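Side-chain contacts in Lys-gingipain W83 (Porphyromonas gingivalis, PDB 3M1H), which cleaves proteins after lysine as a secreted cysteine protease and possible virulence factor, and is represented here by its K3 cleaved adhesin domain: residues Asn12-Ser17 and Asn66-Pro71; Ser39-His44 and Cys49-Ser54. All blocks are in the same frame, centred on the assembly; numbering follows the deposited sequence.

Contact 1: residues Asn12-Ser17 and Asn66-Pro71. With CA (calcium ion), chain E; NA (sodium ion), chain I.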
loop_
_atom_site.group_PDB
_atom_site.type_symbol
_atom_site.label_atom_id
_atom_site.label_comp_id
_atom_site.label_asym_id
_atom_site.label_seq_id
_atom_site.Cartn_x
_atom_site.Cartn_y
_atom_site.Cartn_z
ATOM N N ASN A 12 1.169 -15.452 1.738
ATOM C CA ASN A 12 1.329 -15.825 3.141
ATOM C C ASN A 12 1.223 -14.690 4.146
ATOM O O ASN A 12 1.759 -14.754 5.260
ATOM C CB ASN A 12 2.640 -16.591 3.293
ATOM C CG ASN A 12 2.625 -17.853 2.471
ATOM O OD1 ASN A 12 1.764 -18.713 2.681
ATOM N ND2 ASN A 12 3.503 -17.940 1.496
ATOM N N GLY A 13 0.479 -13.654 3.771
ATOM C CA GLY A 13 0.368 -12.450 4.605
ATOM C C GLY A 13 1.546 -11.513 4.404
ATOM O O GLY A 13 2.371 -11.718 3.520
ATOM N N ILE A 14 1.581 -10.472 5.236
ATOM C CA ILE A 14 2.738 -9.598 5.317
ATOM C C ILE A 14 3.862 -10.429 5.930
ATOM O O ILE A 14 3.730 -10.880 7.072
ATOM C CB ILE A 14 2.501 -8.364 6.182
ATOM C CG1 ILE A 14 1.346 -7.515 5.640
ATOM C CG2 ILE A 14 3.775 -7.554 6.239
ATOM C CD1 ILE A 14 0.956 -6.355 6.524
ATOM N N PRO A 15 4.950 -10.640 5.189
ATOM C CA PRO A 15 6.022 -11.445 5.768
ATOM C C PRO A 15 6.622 -10.765 7.001
ATOM O O PRO A 15 6.651 -9.523 7.100
ATOM C CB PRO A 15 7.030 -11.556 4.610
ATOM C CG PRO A 15 6.246 -11.205 3.366
ATOM C CD PRO A 15 5.301 -10.170 3.844
ATOM N N ALA A 16 7.100 -11.574 7.949
ATOM C CA ALA A 16 7.786 -11.086 9.128
ATOM C C ALA A 16 8.990 -10.185 8.814
ATOM O O ALA A 16 9.340 -9.347 9.645
ATOM C CB ALA A 16 8.271 -12.277 9.950
ATOM N N SER A 17 9.610 -10.355 7.641
ATOM C CA SER A 17 10.771 -9.571 7.200
ATOM C C SER A 17 10.408 -8.098 6.815
ATOM O O SER A 17 11.295 -7.238 6.795
ATOM C CB SER A 17 11.404 -10.253 5.980
ATOM O OG SER A 17 10.450 -10.458 4.953
ATOM N N ASN A 66 -0.152 5.295 7.600
ATOM C CA ASN A 66 0.296 3.911 7.719
ATOM C C ASN A 66 1.378 3.621 6.704
ATOM O O ASN A 66 1.189 3.828 5.513
ATOM C CB ASN A 66 -0.863 2.957 7.460
ATOM C CG ASN A 66 -2.008 3.094 8.429
ATOM O OD1 ASN A 66 -1.864 3.625 9.547
ATOM N ND2 ASN A 66 -3.176 2.604 8.010
ATOM N N TYR A 67 2.502 3.084 7.168
ATOM C CA TYR A 67 3.592 2.635 6.273
ATOM C C TYR A 67 3.693 1.131 6.245
ATOM O O TYR A 67 3.460 0.444 7.244
ATOM C CB TYR A 67 4.968 3.159 6.692
ATOM C CG TYR A 67 5.111 4.659 6.830
ATOM C CD1 TYR A 67 5.962 5.353 5.997
ATOM C CD2 TYR A 67 4.466 5.382 7.845
ATOM C CE1 TYR A 67 6.164 6.739 6.139
ATOM C CE2 TYR A 67 4.659 6.776 7.981
ATOM C CZ TYR A 67 5.509 7.436 7.118
ATOM O OH TYR A 67 5.760 8.804 7.209
ATOM N N LEU A 68 4.062 0.663 5.063
ATOM C CA LEU A 68 4.460 -0.736 4.809
ATOM C C LEU A 68 5.854 -0.680 4.217
ATOM O O LEU A 68 6.036 -0.126 3.143
ATOM C CB LEU A 68 3.475 -1.405 3.858
ATOM C CG LEU A 68 3.818 -2.849 3.457
ATOM C CD1 LEU A 68 3.710 -3.790 4.656
ATOM C CD2 LEU A 68 2.897 -3.326 2.313
ATOM N N VAL A 69 6.831 -1.244 4.937
ATOM C CA VAL A 69 8.253 -1.124 4.610
ATOM C C VAL A 69 8.822 -2.499 4.230
ATOM O O VAL A 69 8.544 -3.504 4.884
ATOM C CB VAL A 69 9.042 -0.495 5.772
ATOM C CG1 VAL A 69 10.480 -0.178 5.288
ATOM C CG2 VAL A 69 8.333 0.788 6.303
ATOM N N THR A 70 9.574 -2.529 3.143
ATOM C CA THR A 70 10.240 -3.737 2.695
ATOM C C THR A 70 11.308 -4.176 3.686
ATOM O O THR A 70 11.768 -3.400 4.525
ATOM C CB THR A 70 10.946 -3.506 1.329
ATOM O OG1 THR A 70 12.002 -2.550 1.473
ATOM C CG2 THR A 70 9.962 -3.029 0.268
ATOM N N PRO A 71 11.777 -5.422 3.546
ATOM C CA PRO A 71 13.006 -5.752 4.226
ATOM C C PRO A 71 14.196 -4.978 3.625
ATOM O O PRO A 71 14.036 -4.296 2.612
ATOM C CB PRO A 71 13.174 -7.249 3.912
ATOM C CG PRO A 71 11.975 -7.687 3.162
ATOM C CD PRO A 71 11.354 -6.462 2.609
HETATM CA CA CA E . -3.014 3.835 11.587
HETATM NA NA NA I . 8.214 -7.377 10.811
HETATM O O HOH W 1 6.117 -7.962 9.708
HETATM O O HOH W 2 -5.032 4.224 10.398
HETATM O O HOH W 3 10.271 -6.445 10.596
HETATM O O HOH W 4 7.186 -8.972 12.032
HETATM O O HOH W 5 8.581 -5.520 12.146
#
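Ser17 and Pro71 make the closest approach between the loop segment 12-17 and the strand end 66-71. Two adjacent ring carbons of the proline meet the serine: CG is 3.6 Å from Ser17 OG, and CB is 3.4 Å from Ser17 O. With chi1 at 55°, OG sits between the backbone N and the carbonyl carbon, which puts the hydroxyl beside the ring carbon. A second, looser touch lies further along, where Ile14 CG2 meets Leu68 CD1 at 4.1 Å. Here the two branched side chains cross obliquely; Ile14 turns CG2 opposite its own backbone N, and Leu68 reaches the isoleucine with the end of its chain.

The next shell holds backbone atoms on both sides. On the loop side, Ala16 O binds a sodium ion at 2.5 Å, Trp18 O adds a second carbonyl and four waters complete the shell. One of these waters also donates to Pro15 O, so the ion holds the carbonyls of Ala16 and Trp18 directly and that of Pro15 through a water. On the strand side, Thr70 OG1 bonds to Pro71 O over 2.9 Å, tilted 24° from the carbonyl plane, and has a further bond to Val155 N. Trp18 packs on both Leu68 and Pro71, and strand 65-69 pairs with strands 19-22 and 154-160 in one sheet of the jelly roll. At its far end Asn66 OD1 binds calcium at 2.4 Å, in a site shared with Asp22, Asp24, Asp26, Asn28 and a water.

Between the two segments the chemistry is therefore modest, van der Waals contact that buries 176 Å², both sides summed, whereas the polar atoms around it are held by the sodium shell, by Val155 and by calcium.

Contact 2: residues Ser39-His44 and Cys49-Ser54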
loop_
_atom_site.group_PDB
_atom_site.type_symbol
_atom_site.label_atom_id
_atom_site.label_comp_id
_atom_site.label_asym_id
_atom_site.label_seq_id
_atom_site.Cartn_x
_atom_site.Cartn_y
_atom_site.Cartn_z
ATOM N N SER A 39 -10.674 -11.177 6.454
ATOM C CA SER A 39 -10.093 -11.930 5.351
ATOM C C SER A 39 -9.730 -10.925 4.264
ATOM O O SER A 39 -10.380 -9.896 4.108
ATOM C CB SER A 39 -11.056 -12.974 4.789
ATOM O OG SER A 39 -12.178 -12.350 4.172
ATOM N N SER A 40 -8.667 -11.230 3.535
ATOM C CA SER A 40 -8.203 -10.367 2.462
ATOM C C SER A 40 -9.281 -10.060 1.435
ATOM O O SER A 40 -10.131 -10.891 1.088
ATOM C CB SER A 40 -7.041 -11.035 1.755
ATOM O OG SER A 40 -6.490 -10.178 0.769
ATOM N N PHE A 41 -9.256 -8.831 0.946
ATOM C CA PHE A 41 -9.964 -8.483 -0.272
ATOM C C PHE A 41 -9.333 -9.266 -1.436
ATOM O O PHE A 41 -8.219 -9.771 -1.339
ATOM C CB PHE A 41 -9.869 -6.977 -0.527
ATOM C CG PHE A 41 -10.428 -6.113 0.575
ATOM C CD1 PHE A 41 -11.691 -6.346 1.082
ATOM C CD2 PHE A 41 -9.694 -5.049 1.099
ATOM C CE1 PHE A 41 -12.200 -5.567 2.110
ATOM C CE2 PHE A 41 -10.197 -4.269 2.086
ATOM C CZ PHE A 41 -11.458 -4.527 2.596
ATOM N N ALA A 42 -10.060 -9.380 -2.531
ATOM C CA ALA A 42 -9.590 -10.135 -3.690
ATOM C C ALA A 42 -8.290 -9.541 -4.207
ATOM O O ALA A 42 -8.247 -8.347 -4.486
ATOM C CB ALA A 42 -10.644 -10.136 -4.785
ATOM N N GLY A 43 -7.239 -10.364 -4.280
ATOM C CA GLY A 43 -5.921 -9.887 -4.706
ATOM C C GLY A 43 -5.834 -9.730 -6.208
ATOM O O GLY A 43 -6.792 -9.951 -6.934
ATOM N N HIS A 44 -4.676 -9.321 -6.694
ATOM C CA HIS A 44 -4.468 -9.142 -8.101
ATOM C C HIS A 44 -4.223 -10.542 -8.675
ATOM O O HIS A 44 -3.179 -11.173 -8.400
ATOM C CB HIS A 44 -3.270 -8.216 -8.329
ATOM C CG HIS A 44 -2.890 -8.095 -9.769
ATOM N ND1 HIS A 44 -1.645 -8.434 -10.241
ATOM C CD2 HIS A 44 -3.614 -7.703 -10.841
ATOM C CE1 HIS A 44 -1.618 -8.258 -11.554
ATOM N NE2 HIS A 44 -2.792 -7.801 -11.942
ATOM N N CYS A 49 -4.172 -9.719 -0.996
ATOM C CA CYS A 49 -3.437 -8.482 -1.138
ATOM C C CYS A 49 -3.385 -7.774 0.218
ATOM O O CYS A 49 -4.037 -8.212 1.186
ATOM C CB CYS A 49 -4.088 -7.597 -2.207
ATOM S SG CYS A 49 -5.773 -7.050 -1.812
ATOM N N VAL A 50 -2.590 -6.697 0.305
ATOM C CA VAL A 50 -2.405 -5.985 1.550
ATOM C C VAL A 50 -3.070 -4.640 1.390
ATOM O O VAL A 50 -2.993 -4.058 0.303
ATOM C CB VAL A 50 -0.921 -5.904 1.949
ATOM C CG1 VAL A 50 -0.097 -5.081 0.932
ATOM C CG2 VAL A 50 -0.774 -5.389 3.387
ATOM N N SER A 51 -3.744 -4.190 2.466
ATOM C CA SER A 51 -4.713 -3.087 2.347
ATOM C C SER A 51 -4.625 -2.149 3.534
ATOM O O SER A 51 -4.297 -2.569 4.646
ATOM C CB SER A 51 -6.126 -3.668 2.261
ATOM O OG SER A 51 -6.181 -4.705 1.268
ATOM N N SER A 52 -4.956 -0.878 3.290
ATOM C CA SER A 52 -5.005 0.129 4.356
ATOM C C SER A 52 -6.280 0.975 4.207
ATOM O O SER A 52 -6.669 1.293 3.111
ATOM C CB SER A 52 -3.749 0.957 4.347
ATOM O OG SER A 52 -3.758 2.062 5.289
ATOM N N ALA A 53 -6.897 1.304 5.346
ATOM C CA ALA A 53 -8.223 1.939 5.362
ATOM C C ALA A 53 -8.209 3.427 5.606
ATOM O O ALA A 53 -7.544 3.918 6.513
ATOM C CB ALA A 53 -9.114 1.287 6.440
ATOM N N SER A 54 -9.011 4.128 4.809
ATOM C CA SER A 54 -9.479 5.489 5.152
ATOM C C SER A 54 -10.910 5.440 5.687
ATOM O O SER A 54 -11.412 6.483 6.150
ATOM C CB SER A 54 -9.377 6.420 3.959
ATOM O OG SER A 54 -10.310 6.122 2.956
HETATM O O HOH W 6 -6.907 -7.355 1.879
#
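Ser40 places its hydroxyl opposite the backbone N (chi1 -175°), where it meets Cys49 N, while Cys49 at chi1 64° brings SG alongside the carbonyl oxygens of Phe41 and Ala42. The serine OG receives Cys49 N-H at 2.9 Å in a nearly straight bond, 165° at the hydrogen. It also donates to Phe41 O over 2.8 Å, in the carbonyl plane and on a lone pair, so its proton is committed to its own segment. The thiol lies 3.7 Å from Phe41 O, and Cys49 CB touches Gly43 CA.

This is the entry to strand 50-53, which pairs antiparallel with strand 167-177 in one sheet of the jelly roll; the preceding loop folds back over its first residues, close to the calcium site that includes Ser46, Ile48 and Asp171.

A water joins loop and strand, accepting from Phe41 N and donating to Cys49 O and to Ser51 OG, 2.8 Å away. Ser51 OG, hydrogen-bonded also to Asn169 OD1, sits at the edge of the Phe41 ring, near its plane and 3.5 Å from Phe41 CD2. Trp167 meets the same phenylalanine edge-to-face.

How the contacts relate
Along the chain, contact 2 lies entirely between the two segments of contact 1: the order is 12-17, 39-44, 49-54, 66-71. Their centres are about 13 Å apart, and their strands belong to different sheets of the one cleaved adhesin domain, 50-53 pairing with 167-177 and 65-69 with 19-22 and 154-160. The two meet directly. Val50 packs its CG2 on Ile14 CD1 and its CG1 on Leu68 CD2, both at 3.7 Å. A probable hydrogen bond joins Asn66 ND2 to Ser52 OG at 2.8 Å. Strand 50-53 thus links the neighbourhoods of both calcium sites within the jelly roll.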